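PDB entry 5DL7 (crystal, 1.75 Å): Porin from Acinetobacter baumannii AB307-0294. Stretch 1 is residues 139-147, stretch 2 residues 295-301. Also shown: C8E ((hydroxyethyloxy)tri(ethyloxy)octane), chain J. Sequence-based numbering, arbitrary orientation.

Stretch 1 139-147: ARLFPQTYR
Stretch 2 (295-301) FLSGTES

The two segments belong to one chain and meet through side chains rather than paired backbones: the closest CA atoms, those of Gln144 and Gly298, are 7.5 Å apart, and 264 Å² is buried in total. Residues 295-301 form no regular helix or strand. Residues 139-144 are loop or turn, and the chain becomes strand at 145-147, with phi/psi of -129/155 at Tyr146.

Phe295, extended at -162/171 with chi1 p, does not reach the other stretch. Contact begins at Leu296 (phi/psi -66/153; chi1 m, chi2 t), whose CA-to-CB bond points toward stretch 1, where the side chain meets Tyr146. The CA-to-CB bond of Tyr146 (chi1 m, chi2 87°) likewise points toward stretch 2: its OH lies 3.5 Å from Leu296 CB, and its CZ is 4.2 Å from Leu296 CD1, an apolar contact in which the methyl approaches the ring obliquely.

Ser297 (-60/156, chi1 p) directs its CB sideways, and its closest direct contact is made by its carbonyl oxygen. Gln144 is nearly fully extended through chi1 and chi2 (both t, chi3 40°), which carries its amide across the gap. Gln144 NE2 donates to Ser297 O at 2.8 Å, but the N-H...O angle of 122° makes this hydrogen bond weak despite its short length. A second link runs through water 2, which hydrogen-bonds to Ser297 OG at 2.8 Å and Tyr146 OH at 3.2 Å.

At Gly298 the backbone turns to phi/psi 78/12, a positive phi that favours glycine. The space also matters: an ideal CB would point toward stretch 1 and sit 3.0 Å from Gln144 NE2, a clash. Thr299 then returns to an extended conformation (-144/169, chi1 t), its CB 3.7 Å from Gln144 OE1. The Gln144 amide thus spans the backbone of Ser297 and the side chain of Thr299.

Glu300 (-78/155) starts sideways, but chi1 m, chi2 p and chi3 46° bring its carboxylate nearer. Its OE1 lies 3.6 Å from Ala139 CB, which points toward stretch 2. Arg140 (m, m, t, chi4 -80°) also begins sideways and approaches with its end. Arg140 NH1 and Glu300 OE2 are 4.3 Å apart, beyond a salt bridge, and the oxygen lies well out of the guanidinium plane, so no N-H points at it. Water 1 bridges them, accepting from Arg140 NH1 at 2.8 Å and donating to Glu300 OE2 at 2.9 Å. Arg140 NH1 also donates to Ala139 O at 3.0 Å with a favourable 165° angle, tying the guanidinium to the backbone of the preceding residue. Ser301 (-58/141, chi1 t) ends the stretch out of reach.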

# COMPACT_ATOMS: atom_id res chain seq x y z
N ALA A 139 5.03 -1.40 0.89
CA ALA A 139 5.05 -2.18 2.16
C ALA A 139 6.20 -3.17 2.24
O ALA A 139 6.41 -3.76 3.29
CB ALA A 139 3.75 -2.90 2.23
N ARG A 140 7.12 -3.19 1.24
CA ARG A 140 8.34 -4.01 1.31
C ARG A 140 9.56 -3.15 1.16
O ARG A 140 9.55 -1.97 1.60
CB ARG A 140 8.21 -5.34 0.49
CG ARG A 140 7.12 -6.27 0.89
CD ARG A 140 7.31 -6.93 2.25
NE ARG A 140 6.18 -7.80 2.50
CZ ARG A 140 4.97 -7.49 2.91
NH1 ARG A 140 4.63 -6.23 3.19
NH2 ARG A 140 3.99 -8.38 2.95
N LEU A 141 10.66 -3.61 0.58
CA LEU A 141 11.84 -2.88 0.62
C LEU A 141 11.79 -1.71 -0.34
O LEU A 141 12.34 -0.68 -0.07
CB LEU A 141 13.03 -3.79 0.33
CG LEU A 141 14.39 -3.18 0.51
CD1 LEU A 141 14.62 -2.93 2.04
CD2 LEU A 141 15.56 -4.08 0.00
N PHE A 142 11.31 -1.94 -1.55
CA PHE A 142 11.26 -0.97 -2.64
C PHE A 142 9.86 -0.85 -3.13
O PHE A 142 9.09 -1.78 -3.11
CB PHE A 142 12.14 -1.53 -3.82
CG PHE A 142 13.54 -1.73 -3.46
CD1 PHE A 142 14.31 -0.72 -2.85
CD2 PHE A 142 14.28 -2.85 -3.81
CE1 PHE A 142 15.64 -0.86 -2.49
CE2 PHE A 142 15.60 -2.95 -3.44
CZ PHE A 142 16.31 -1.94 -2.83
N PRO A 143 9.52 0.29 -3.76
CA PRO A 143 8.17 0.49 -4.29
C PRO A 143 7.92 -0.37 -5.53
O PRO A 143 8.81 -0.54 -6.31
CB PRO A 143 8.21 1.99 -4.76
CG PRO A 143 9.58 2.38 -4.88
CD PRO A 143 10.37 1.48 -3.89
N GLN A 144 6.73 -0.86 -5.66
CA GLN A 144 6.16 -1.33 -6.94
C GLN A 144 6.16 -0.20 -7.93
O GLN A 144 5.85 0.96 -7.59
CB GLN A 144 4.81 -1.87 -6.64
CG GLN A 144 4.14 -2.54 -7.74
CD GLN A 144 2.66 -2.80 -7.33
OE1 GLN A 144 2.03 -1.93 -6.69
NE2 GLN A 144 2.11 -3.87 -7.77
N THR A 145 6.55 -0.52 -9.20
CA THR A 145 6.48 0.48 -10.21
C THR A 145 5.73 -0.07 -11.44
O THR A 145 5.62 -1.24 -11.63
CB THR A 145 7.81 1.15 -10.65
OG1 THR A 145 8.66 0.24 -11.35
CG2 THR A 145 8.59 1.76 -9.41
N TYR A 146 5.28 0.87 -12.26
CA TYR A 146 4.56 0.52 -13.55
C TYR A 146 5.20 1.28 -14.68
O TYR A 146 5.78 2.34 -14.48
CB TYR A 146 3.06 0.89 -13.44
CG TYR A 146 2.31 -0.01 -12.59
CD1 TYR A 146 2.21 0.17 -11.23
CD2 TYR A 146 1.59 -1.06 -13.13
CE1 TYR A 146 1.51 -0.67 -10.39
CE2 TYR A 146 0.83 -1.89 -12.34
CZ TYR A 146 0.78 -1.70 -10.92
OH TYR A 146 -0.02 -2.56 -10.21
N ARG A 147 5.09 0.77 -15.93
CA ARG A 147 5.59 1.43 -17.08
C ARG A 147 4.49 1.83 -17.97
O ARG A 147 3.60 1.06 -18.16
CB ARG A 147 6.49 0.44 -17.91
CG ARG A 147 7.74 1.05 -18.16
CD ARG A 147 8.77 0.00 -18.73
NE ARG A 147 10.01 0.03 -17.94
CZ ARG A 147 11.04 -0.77 -18.26
NH1 ARG A 147 10.83 -1.72 -19.18
NH2 ARG A 147 12.17 -0.68 -17.60
N PHE A 295 -8.18 -6.28 -7.18
CA PHE A 295 -7.23 -5.17 -7.28
C PHE A 295 -5.95 -5.67 -7.94
O PHE A 295 -5.84 -6.90 -8.07
CB PHE A 295 -6.99 -4.46 -5.91
CG PHE A 295 -6.76 -5.41 -4.73
CD1 PHE A 295 -5.45 -5.82 -4.44
CD2 PHE A 295 -7.84 -5.82 -3.91
CE1 PHE A 295 -5.22 -6.65 -3.41
CE2 PHE A 295 -7.66 -6.71 -2.91
CZ PHE A 295 -6.33 -7.16 -2.66
N LEU A 296 -5.07 -4.80 -8.26
CA LEU A 296 -3.86 -5.20 -9.02
C LEU A 296 -2.98 -6.10 -8.22
O LEU A 296 -2.89 -6.03 -6.99
CB LEU A 296 -3.15 -3.95 -9.56
CG LEU A 296 -3.93 -3.27 -10.65
CD1 LEU A 296 -3.38 -1.84 -10.88
CD2 LEU A 296 -3.83 -3.95 -12.00
N SER A 297 -2.23 -6.92 -8.93
CA SER A 297 -1.22 -7.82 -8.33
C SER A 297 -0.16 -7.02 -7.57
O SER A 297 0.25 -5.89 -7.97
CB SER A 297 -0.57 -8.70 -9.44
OG SER A 297 0.12 -7.87 -10.39
N GLY A 298 0.44 -7.72 -6.62
CA GLY A 298 1.66 -7.25 -5.94
C GLY A 298 1.53 -6.19 -4.86
O GLY A 298 2.51 -5.51 -4.45
N THR A 299 0.26 -5.99 -4.46
CA THR A 299 -0.06 -4.84 -3.57
C THR A 299 -1.20 -5.24 -2.55
O THR A 299 -1.67 -6.36 -2.63
CB THR A 299 -0.36 -3.55 -4.37
OG1 THR A 299 -0.25 -2.34 -3.44
CG2 THR A 299 -1.57 -3.67 -5.05
N GLU A 300 -1.33 -4.34 -1.62
CA GLU A 300 -2.31 -4.45 -0.55
C GLU A 300 -3.63 -4.08 -1.09
O GLU A 300 -3.84 -3.31 -2.05
CB GLU A 300 -1.86 -3.53 0.63
CG GLU A 300 -0.64 -4.11 1.39
CD GLU A 300 0.71 -4.14 0.55
OE1 GLU A 300 0.96 -3.03 -0.08
OE2 GLU A 300 1.35 -5.23 0.67
N SER A 301 -4.72 -4.62 -0.44
CA SER A 301 -6.08 -4.09 -0.79
C SER A 301 -6.20 -2.61 -0.57
O SER A 301 -5.58 -2.03 0.37
CB SER A 301 -7.10 -4.81 0.16
OG SER A 301 -8.40 -4.25 -0.09
C10 C8E J . 3.18 2.92 -23.10
C11 C8E J . 4.59 2.49 -22.62
O12 C8E J . 5.54 3.56 -22.78
C13 C8E J . 6.66 3.70 -21.82
C14 C8E J . 7.85 2.70 -21.84
O15 C8E J . 8.85 3.27 -20.94
C16 C8E J . 10.17 2.79 -20.69
C17 C8E J . 11.03 3.65 -19.72
O18 C8E J . 11.00 4.85 -20.50
C19 C8E J . 11.64 5.96 -19.96
C20 C8E J . 11.27 7.01 -21.02
O21 C8E J . 12.12 8.11 -20.81
O HOH W 1 1.85 -5.96 3.38
O HOH W 2 -0.24 -5.42 -11.72